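Local coordinates for protein branched-chain-amino-acid aminotransferase (Pseudomonas sp. UW4, PDB 6JIF) that catalyses, as a pyridoxal-5'-phosphate-dependent aminotransferase, the transfer of amino groups between branched-chain amino acids and 2-oxo acids, at residues I64-Q75 against I151-A162; L230-I238 against G287-S295. One frame throughout, in Å; residues are numbered along the deposited sequence.

Interaction 1: I64-Q75 against I151-A162; sequences ISEGSTALHYGQ and IGVGDNIGVRTA
Thr69 OG1 sits between its own backbone N and carbonyl carbon (chi1 62°), close over Gly152, while Gln75 sends CG anti to its backbone N (chi1 -161°) and runs on extended to bring its amide to Thr161 and Ala162. Two donors grip Gln75 OE1 in the plane of its carbonyl: Thr69 OG1 at 2.6 Å and Ala162 N at 3.1 Å. On the other branch Gln75 NE2 lies 2.9 Å from Thr161 OG1, bonded in the amide plane, and also reaches Leu110 O; the Thr161 hydroxyl is bonded in addition to Leu111 O. A leucine for Gln75 would probably leave Thr69 OG1 and Ala162 N without their shared acceptor, and Leu110 O and Thr161 OG1 without the amide NE2. Strand 143-153 of the antiparallel sheet runs on into a loop that packs against helix 69-72, with Ala70 N bonded to Gly152 O (2.9 Å). An ST turn precedes this helix: Ser65 OG accepts from Gly67 N and donates to Asp155 OD1 at 2.7 Å. Val159 CA stands over the centre of the Tyr73 ring, 7° off its normal, a CH-pi contact opposite His72 CB. Tyr73 OH accepts from Gly158 N (3.0 Å) and bonds Arg147 of the second subunit.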
loop_
_atom_site.group_PDB
_atom_site.type_symbol
_atom_site.label_atom_id
_atom_site.label_comp_id
_atom_site.label_asym_id
_atom_site.label_seq_id
_atom_site.Cartn_x
_atom_site.Cartn_y
_atom_site.Cartn_z
ATOM N N ILE B 64 -13.418 -4.181 13.022
ATOM C CA ILE B 64 -13.543 -4.488 11.601
ATOM C C ILE B 64 -13.150 -5.932 11.357
ATOM O O ILE B 64 -12.418 -6.540 12.136
ATOM C CB ILE B 64 -12.716 -3.523 10.731
ATOM C CG1 ILE B 64 -11.214 -3.672 11.032
ATOM C CG2 ILE B 64 -13.191 -2.069 11.042
ATOM C CD1 ILE B 64 -10.270 -2.874 10.093
ATOM N N SER B 65 -13.711 -6.502 10.304
ATOM C CA SER B 65 -13.459 -7.906 10.015
ATOM C C SER B 65 -11.980 -8.210 9.882
ATOM O O SER B 65 -11.203 -7.373 9.406
ATOM C CB SER B 65 -14.139 -8.317 8.709
ATOM O OG SER B 65 -13.789 -9.670 8.385
ATOM N N GLU B 66 -11.595 -9.438 10.312
ATOM C CA GLU B 66 -10.250 -9.913 10.049
ATOM C C GLU B 66 -9.976 -9.992 8.557
ATOM O O GLU B 66 -8.822 -9.947 8.155
ATOM C CB GLU B 66 -10.006 -11.297 10.682
ATOM C CG GLU B 66 -10.791 -12.477 10.032
ATOM C CD GLU B 66 -10.719 -13.770 10.833
ATOM O OE1 GLU B 66 -10.013 -13.831 11.875
ATOM O OE2 GLU B 66 -11.397 -14.736 10.446
ATOM N N GLY B 67 -11.015 -10.103 7.730
ATOM C CA GLY B 67 -10.808 -10.142 6.312
ATOM C C GLY B 67 -10.947 -8.804 5.634
ATOM O O GLY B 67 -11.240 -8.804 4.441
ATOM N N SER B 68 -10.768 -7.677 6.342
ATOM C CA SER B 68 -10.974 -6.351 5.739
ATOM C C SER B 68 -9.986 -6.107 4.611
ATOM O O SER B 68 -8.791 -6.306 4.792
ATOM C CB SER B 68 -10.827 -5.224 6.757
ATOM O OG SER B 68 -11.919 -5.239 7.652
ATOM N N THR B 69 -10.480 -5.651 3.444
ATOM C CA THR B 69 -9.516 -5.352 2.393
ATOM C C THR B 69 -8.560 -4.238 2.811
ATOM O O THR B 69 -7.469 -4.131 2.248
ATOM C CB THR B 69 -10.191 -4.952 1.093
ATOM O OG1 THR B 69 -10.954 -3.769 1.304
ATOM C CG2 THR B 69 -11.075 -6.123 0.496
ATOM N N ALA B 70 -8.962 -3.369 3.738
ATOM C CA ALA B 70 -8.058 -2.322 4.162
ATOM C C ALA B 70 -6.838 -2.904 4.839
ATOM O O ALA B 70 -5.818 -2.214 4.875
ATOM C CB ALA B 70 -8.758 -1.367 5.113
ATOM N N LEU B 71 -6.947 -4.114 5.399
ATOM C CA LEU B 71 -5.861 -4.753 6.150
ATOM C C LEU B 71 -5.098 -5.772 5.327
ATOM O O LEU B 71 -3.968 -6.115 5.690
ATOM C CB LEU B 71 -6.370 -5.448 7.437
ATOM C CG LEU B 71 -7.027 -4.497 8.474
ATOM C CD1 LEU B 71 -7.710 -5.376 9.517
ATOM C CD2 LEU B 71 -6.040 -3.462 9.124
ATOM N N HIS B 72 -5.668 -6.262 4.234
ATOM C CA HIS B 72 -5.005 -7.262 3.417
ATOM C C HIS B 72 -4.548 -6.731 2.083
ATOM O O HIS B 72 -3.516 -7.147 1.607
ATOM C CB HIS B 72 -5.934 -8.440 3.135
ATOM C CG HIS B 72 -6.220 -9.245 4.355
ATOM N ND1 HIS B 72 -5.598 -10.444 4.595
ATOM C CD2 HIS B 72 -6.964 -8.969 5.451
ATOM C CE1 HIS B 72 -5.999 -10.916 5.764
ATOM N NE2 HIS B 72 -6.815 -10.031 6.309
ATOM N N TYR B 73 -5.343 -5.867 1.450
ATOM C CA TYR B 73 -5.064 -5.448 0.076
ATOM C C TYR B 73 -4.922 -3.934 -0.029
ATOM O O TYR B 73 -5.122 -3.361 -1.116
ATOM C CB TYR B 73 -6.165 -5.974 -0.857
ATOM C CG TYR B 73 -6.324 -7.456 -0.767
ATOM C CD1 TYR B 73 -5.327 -8.330 -1.224
ATOM C CD2 TYR B 73 -7.491 -8.006 -0.263
ATOM C CE1 TYR B 73 -5.513 -9.699 -1.177
ATOM C CE2 TYR B 73 -7.664 -9.396 -0.166
ATOM C CZ TYR B 73 -6.707 -10.223 -0.644
ATOM O OH TYR B 73 -6.880 -11.585 -0.572
ATOM N N GLY B 74 -4.553 -3.271 1.078
ATOM C CA GLY B 74 -4.208 -1.869 0.956
ATOM C C GLY B 74 -5.334 -0.962 0.553
ATOM O O GLY B 74 -5.060 0.126 0.062
ATOM N N GLN B 75 -6.611 -1.368 0.761
ATOM C CA GLN B 75 -7.709 -0.541 0.236
ATOM C C GLN B 75 -8.045 0.531 1.274
ATOM O O GLN B 75 -8.938 0.365 2.111
ATOM C CB GLN B 75 -8.926 -1.393 -0.113
ATOM C CG GLN B 75 -9.767 -0.625 -1.016
ATOM C CD GLN B 75 -11.004 -1.376 -1.482
ATOM O OE1 GLN B 75 -11.492 -2.296 -0.816
ATOM N NE2 GLN B 75 -11.517 -0.976 -2.630
ATOM N N ILE B 151 -11.826 3.333 4.370
ATOM C CA ILE B 151 -11.171 2.026 4.411
ATOM C C ILE B 151 -12.168 0.922 4.019
ATOM O O ILE B 151 -13.336 0.985 4.403
ATOM C CB ILE B 151 -10.577 1.742 5.807
ATOM C CG1 ILE B 151 -11.615 1.843 6.905
ATOM C CG2 ILE B 151 -9.313 2.566 6.072
ATOM C CD1 ILE B 151 -11.122 1.119 8.152
ATOM N N GLY B 152 -11.678 -0.110 3.316
ATOM C CA GLY B 152 -12.503 -1.274 2.948
ATOM C C GLY B 152 -12.606 -2.246 4.108
ATOM O O GLY B 152 -11.596 -2.642 4.694
ATOM N N VAL B 153 -13.830 -2.632 4.446
ATOM C CA VAL B 153 -14.107 -3.484 5.597
ATOM C C VAL B 153 -15.163 -4.520 5.218
ATOM O O VAL B 153 -15.671 -4.564 4.085
ATOM C CB VAL B 153 -14.569 -2.666 6.829
ATOM C CG1 VAL B 153 -13.500 -1.531 7.202
ATOM C CG2 VAL B 153 -15.922 -2.067 6.600
ATOM N N GLY B 154 -15.501 -5.353 6.195
ATOM C CA GLY B 154 -16.392 -6.479 5.994
ATOM C C GLY B 154 -15.605 -7.739 5.649
ATOM O O GLY B 154 -14.450 -7.687 5.234
ATOM N N ASP B 155 -16.259 -8.888 5.830
ATOM C CA ASP B 155 -15.654 -10.182 5.511
ATOM C C ASP B 155 -15.322 -10.307 4.032
ATOM O O ASP B 155 -16.209 -10.186 3.176
ATOM C CB ASP B 155 -16.591 -11.313 5.864
ATOM C CG ASP B 155 -16.890 -11.432 7.340
ATOM O OD1 ASP B 155 -16.257 -10.758 8.181
ATOM O OD2 ASP B 155 -17.765 -12.284 7.644
ATOM N N ASN B 156 -14.077 -10.687 3.741
ATOM C CA ASN B 156 -13.639 -10.901 2.370
ATOM C C ASN B 156 -12.380 -11.754 2.322
ATOM O O ASN B 156 -11.564 -11.741 3.246
ATOM C CB ASN B 156 -13.352 -9.566 1.662
ATOM C CG ASN B 156 -12.890 -9.779 0.248
ATOM O OD1 ASN B 156 -13.682 -10.182 -0.590
ATOM N ND2 ASN B 156 -11.589 -9.560 -0.022
ATOM N N ILE B 157 -12.200 -12.452 1.206
ATOM C CA ILE B 157 -10.897 -12.978 0.814
ATOM C C ILE B 157 -10.793 -12.897 -0.709
ATOM O O ILE B 157 -11.777 -13.128 -1.427
ATOM C CB ILE B 157 -10.662 -14.417 1.319
ATOM C CG1 ILE B 157 -9.189 -14.758 1.308
ATOM C CG2 ILE B 157 -11.388 -15.447 0.488
ATOM C CD1 ILE B 157 -8.607 -14.554 2.626
ATOM N N GLY B 158 -9.574 -12.642 -1.202
ATOM C CA GLY B 158 -9.362 -12.527 -2.640
ATOM C C GLY B 158 -9.389 -11.090 -3.071
ATOM O O GLY B 158 -10.246 -10.313 -2.635
ATOM N N VAL B 159 -8.415 -10.680 -3.886
ATOM C CA VAL B 159 -8.272 -9.248 -4.119
ATOM C C VAL B 159 -9.457 -8.747 -4.958
ATOM O O VAL B 159 -9.658 -9.172 -6.096
ATOM C CB VAL B 159 -6.906 -8.951 -4.759
ATOM C CG1 VAL B 159 -6.668 -9.863 -5.935
ATOM C CG2 VAL B 159 -6.778 -7.478 -5.106
ATOM N N ARG B 160 -10.244 -7.831 -4.393
ATOM C CA ARG B 160 -11.392 -7.192 -5.040
ATOM C C ARG B 160 -11.795 -6.008 -4.172
ATOM O O ARG B 160 -11.300 -5.843 -3.061
ATOM C CB ARG B 160 -12.579 -8.126 -5.188
ATOM C CG ARG B 160 -13.288 -8.363 -3.826
ATOM C CD ARG B 160 -14.477 -9.275 -4.000
ATOM N NE ARG B 160 -14.174 -10.432 -4.839
ATOM C CZ ARG B 160 -13.707 -11.592 -4.386
ATOM N NH1 ARG B 160 -13.467 -11.751 -3.101
ATOM N NH2 ARG B 160 -13.476 -12.593 -5.230
ATOM N N THR B 161 -12.702 -5.183 -4.674
ATOM C CA THR B 161 -13.149 -4.069 -3.833
ATOM C C THR B 161 -14.025 -4.613 -2.700
ATOM O O THR B 161 -14.721 -5.627 -2.849
ATOM C CB THR B 161 -13.869 -3.028 -4.676
ATOM O OG1 THR B 161 -13.984 -1.814 -3.921
ATOM C CG2 THR B 161 -15.217 -3.527 -5.097
ATOM N N ALA B 162 -13.952 -3.969 -1.537
ATOM C CA ALA B 162 -14.604 -4.530 -0.360
ATOM C C ALA B 162 -16.127 -4.491 -0.482
ATOM O O ALA B 162 -16.664 -3.691 -1.245
ATOM C CB ALA B 162 -14.145 -3.796 0.889
HETATM O O HOH W 1 -16.016 -5.165 9.202
HETATM O O HOH W 2 -9.938 -8.653 2.197
HETATM O O HOH W 3 -13.324 -6.224 3.081
#

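Interaction 2: L230-I238 against G287-S295; sequences LDPMTHTKI and GDVFIDKLS
Val289 O draws in two groups of the facing loop: Ile238 N donates to it at 2.8 Å, and Lys237 CA comes to 3.2 Å of the same oxygen in a CA-H...O contact. Two residues on from Val289, Ile291 N donates to Thr236 O at 2.9 Å in a nearly straight bond (170°). These two bonds flank Lys237 and Phe290, the non-hydrogen-bonded pair of a single antiparallel bridge. Water 5 extends the link, donating to Ile238 O and accepting from Val289 N.

On the outer side Lys237 and Phe290 lie alongside each other and point the same way, Lys237 CG resting 3.8 Å from Phe290 CD1. The lysine chain, bent at chi3 (-67°), passes the carboxylate of Asp288 with its CD and holds NZ 4.4 Å from Asp288 OD1; this is too long for a salt bridge, and water 4 joins the two atoms instead. The inner side is apolar: Ile238 CD1 meets Val289 CG1, Leu294 CD2 and, crossing at about a right angle, Ile291 CD1 at 4.0 Å. Ile291 CG2 turns the other way, to Thr236 O and Leu230 CD1.

Behind the bridge, Asp231 shapes the 230-238 loop from within. Its OD1 accepts from Thr236 N and Lys237 N; its OD2 takes Thr234 OG1 on the syn lone pair and Thr234 N from above the carboxylate plane. The bond from Thr234 N to OD2 makes an Asx motif; together the four bonds tie up the connection between antiparallel strands 227-230 and 238-241, a beta hairpin of the cofactor-binding sheet, whose second strand carries Glu240 of the pyridoxal-5'-phosphate pocket.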
loop_
_atom_site.group_PDB
_atom_site.type_symbol
_atom_site.label_atom_id
_atom_site.label_comp_id
_atom_site.label_asym_id
_atom_site.label_seq_id
_atom_site.Cartn_x
_atom_site.Cartn_y
_atom_site.Cartn_z
ATOM N N LEU B 230 13.237 10.494 -6.206
ATOM C CA LEU B 230 13.383 10.905 -7.592
ATOM C C LEU B 230 12.351 10.189 -8.453
ATOM O O LEU B 230 11.728 9.212 -8.031
ATOM C CB LEU B 230 14.812 10.604 -8.111
ATOM C CG LEU B 230 15.932 11.259 -7.266
ATOM C CD1 LEU B 230 17.217 11.045 -7.999
ATOM C CD2 LEU B 230 15.745 12.761 -7.027
ATOM N N ASP B 231 12.243 10.628 -9.694
ATOM C CA ASP B 231 11.283 9.956 -10.597
ATOM C C ASP B 231 11.635 8.472 -10.723
ATOM O O ASP B 231 12.819 8.117 -10.843
ATOM C CB ASP B 231 11.251 10.642 -11.953
ATOM C CG ASP B 231 12.452 10.370 -12.771
ATOM O OD1 ASP B 231 13.486 10.995 -12.470
ATOM O OD2 ASP B 231 12.359 9.581 -13.721
ATOM N N PRO B 232 10.650 7.579 -10.622
ATOM C CA PRO B 232 10.966 6.168 -10.512
ATOM C C PRO B 232 11.490 5.577 -11.815
ATOM O O PRO B 232 12.225 4.581 -11.771
ATOM C CB PRO B 232 9.615 5.552 -10.078
ATOM C CG PRO B 232 8.561 6.566 -10.513
ATOM C CD PRO B 232 9.273 7.883 -10.216
ATOM N N MET B 233 11.195 6.185 -12.988
ATOM C CA MET B 233 11.676 5.595 -14.248
ATOM C C MET B 233 13.172 5.822 -14.447
ATOM O O MET B 233 13.878 4.939 -14.940
ATOM C CB MET B 233 10.889 6.175 -15.412
ATOM C CG MET B 233 11.154 5.418 -16.713
ATOM S SD MET B 233 9.887 5.618 -17.942
ATOM C CE MET B 233 8.643 4.395 -17.409
ATOM N N THR B 234 13.691 7.017 -14.078
ATOM C CA THR B 234 15.079 7.367 -14.422
ATOM C C THR B 234 15.935 7.831 -13.267
ATOM O O THR B 234 17.165 7.903 -13.433
ATOM C CB THR B 234 15.143 8.459 -15.523
ATOM O OG1 THR B 234 14.685 9.714 -15.025
ATOM C CG2 THR B 234 14.267 8.085 -16.713
ATOM N N HIS B 235 15.346 8.223 -12.142
ATOM C CA HIS B 235 16.103 8.763 -11.018
ATOM C C HIS B 235 16.993 9.897 -11.498
ATOM O O HIS B 235 18.139 10.073 -11.059
ATOM C CB HIS B 235 16.896 7.689 -10.296
ATOM C CG HIS B 235 16.033 6.887 -9.382
ATOM N ND1 HIS B 235 16.245 6.810 -8.028
ATOM C CD2 HIS B 235 14.935 6.132 -9.632
ATOM C CE1 HIS B 235 15.295 6.071 -7.469
ATOM N NE2 HIS B 235 14.506 5.624 -8.422
ATOM N N THR B 236 16.394 10.765 -12.303
ATOM C CA THR B 236 17.074 12.004 -12.671
ATOM C C THR B 236 16.378 13.272 -12.195
ATOM O O THR B 236 16.974 14.350 -12.313
ATOM C CB THR B 236 17.265 12.080 -14.196
ATOM O OG1 THR B 236 16.000 12.052 -14.867
ATOM C CG2 THR B 236 18.174 10.943 -14.645
ATOM N N LYS B 237 15.153 13.177 -11.677
ATOM C CA LYS B 237 14.331 14.354 -11.369
ATOM C C LYS B 237 13.727 14.233 -9.977
ATOM O O LYS B 237 13.263 13.164 -9.594
ATOM C CB LYS B 237 13.195 14.496 -12.435
ATOM C CG LYS B 237 13.689 14.886 -13.811
ATOM C CD LYS B 237 12.617 14.646 -14.918
ATOM C CE LYS B 237 12.338 13.172 -15.097
ATOM N NZ LYS B 237 11.616 12.825 -16.398
ATOM N N ILE B 238 13.726 15.325 -9.207
ATOM C CA ILE B 238 13.106 15.298 -7.878
ATOM C C ILE B 238 11.598 15.173 -7.993
ATOM O O ILE B 238 10.961 15.857 -8.798
ATOM C CB ILE B 238 13.463 16.586 -7.119
ATOM C CG1 ILE B 238 14.968 16.596 -6.869
ATOM C CG2 ILE B 238 12.682 16.707 -5.775
ATOM C CD1 ILE B 238 15.491 17.901 -6.259
ATOM N N GLY B 287 7.377 21.812 -13.484
ATOM C CA GLY B 287 8.061 21.111 -14.558
ATOM C C GLY B 287 9.095 20.109 -14.068
ATOM O O GLY B 287 8.916 19.535 -12.995
ATOM N N ASP B 288 10.168 19.897 -14.816
ATOM C CA ASP B 288 11.190 18.903 -14.463
ATOM C C ASP B 288 12.259 19.590 -13.625
ATOM O O ASP B 288 12.828 20.608 -14.041
ATOM C CB ASP B 288 11.840 18.312 -15.704
ATOM C CG ASP B 288 10.919 17.397 -16.483
ATOM O OD1 ASP B 288 9.941 16.881 -15.889
ATOM O OD2 ASP B 288 11.217 17.152 -17.684
ATOM N N VAL B 289 12.533 19.028 -12.456
ATOM C CA VAL B 289 13.532 19.536 -11.518
ATOM C C VAL B 289 14.676 18.513 -11.518
ATOM O O VAL B 289 14.618 17.476 -10.850
ATOM C CB VAL B 289 12.930 19.750 -10.122
ATOM C CG1 VAL B 289 14.000 20.246 -9.127
ATOM C CG2 VAL B 289 11.737 20.858 -10.117
ATOM N N PHE B 290 15.730 18.785 -12.279
ATOM C CA PHE B 290 16.824 17.821 -12.396
ATOM C C PHE B 290 17.727 17.777 -11.165
ATOM O O PHE B 290 18.162 18.813 -10.636
ATOM C CB PHE B 290 17.614 18.150 -13.654
ATOM C CG PHE B 290 16.853 17.804 -14.911
ATOM C CD1 PHE B 290 16.744 16.464 -15.326
ATOM C CD2 PHE B 290 16.272 18.779 -15.688
ATOM C CE1 PHE B 290 16.022 16.130 -16.493
ATOM C CE2 PHE B 290 15.529 18.460 -16.859
ATOM C CZ PHE B 290 15.427 17.148 -17.263
ATOM N N ILE B 291 18.079 16.556 -10.741
ATOM C CA ILE B 291 18.913 16.444 -9.521
ATOM C C ILE B 291 20.366 16.850 -9.788
ATOM O O ILE B 291 21.086 17.211 -8.838
ATOM C CB ILE B 291 18.802 15.015 -8.947
ATOM C CG1 ILE B 291 19.446 14.914 -7.555
ATOM C CG2 ILE B 291 19.469 13.993 -9.922
ATOM C CD1 ILE B 291 18.953 15.931 -6.525
ATOM N N ASP B 292 20.811 16.832 -11.058
ATOM C CA ASP B 292 22.143 17.305 -11.423
ATOM C C ASP B 292 22.182 18.837 -11.605
ATOM O O ASP B 292 23.243 19.386 -11.920
ATOM C CB ASP B 292 22.638 16.604 -12.703
ATOM C CG ASP B 292 21.643 16.744 -13.912
ATOM O OD1 ASP B 292 20.492 16.171 -13.828
ATOM O OD2 ASP B 292 22.041 17.375 -14.954
ATOM N N LYS B 293 21.107 19.546 -11.321
ATOM C CA LYS B 293 21.067 21.007 -11.485
ATOM C C LYS B 293 20.596 21.711 -10.231
ATOM O O LYS B 293 19.872 22.712 -10.319
ATOM C CB LYS B 293 20.196 21.391 -12.693
ATOM C CG LYS B 293 20.772 20.881 -14.045
ATOM C CD LYS B 293 22.114 21.466 -14.386
ATOM C CE LYS B 293 22.117 22.954 -14.617
ATOM N NZ LYS B 293 21.295 23.354 -15.764
ATOM N N LEU B 294 21.000 21.223 -9.026
ATOM C CA LEU B 294 20.550 21.902 -7.808
ATOM C C LEU B 294 21.045 23.337 -7.748
ATOM O O LEU B 294 20.424 24.172 -7.090
ATOM C CB LEU B 294 21.029 21.151 -6.557
ATOM C CG LEU B 294 20.412 19.749 -6.492
ATOM C CD1 LEU B 294 20.772 19.125 -5.152
ATOM C CD2 LEU B 294 18.953 19.864 -6.598
ATOM N N SER B 295 22.135 23.639 -8.446
ATOM C CA SER B 295 22.633 25.000 -8.484
ATOM C C SER B 295 21.651 25.997 -9.097
ATOM O O SER B 295 21.856 27.211 -8.948
ATOM C CB SER B 295 23.948 24.997 -9.224
ATOM O OG SER B 295 24.930 24.532 -8.309
HETATM O O HOH W 4 9.196 14.367 -16.766
HETATM O O HOH W 5 10.735 16.991 -11.305
#

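Overall arrangement
The two contacts lie apart in the subunit, about 36 Å between centres and about 18 Å between nearest atoms. Interaction 1 sits at the end of strand 143-153 of the antiparallel sheet, whereas interaction 2 joins two loops between strands of the mixed sheet, which brings Asn245 and Gly304 to the pyridoxal-5'-phosphate pocket. Of interaction 2, the side chain of Ile238 lies about 10 Å from the cofactor. Both meet the second subunit, but unequally: 64-75 and 151-162 have many residues within reach of that chain, where Ile64 continues a beta ladder into it and Glu66 forms a salt bridge with its Arg41, whereas 230-238 reaches it through Met233, packed on Met233 of the second subunit.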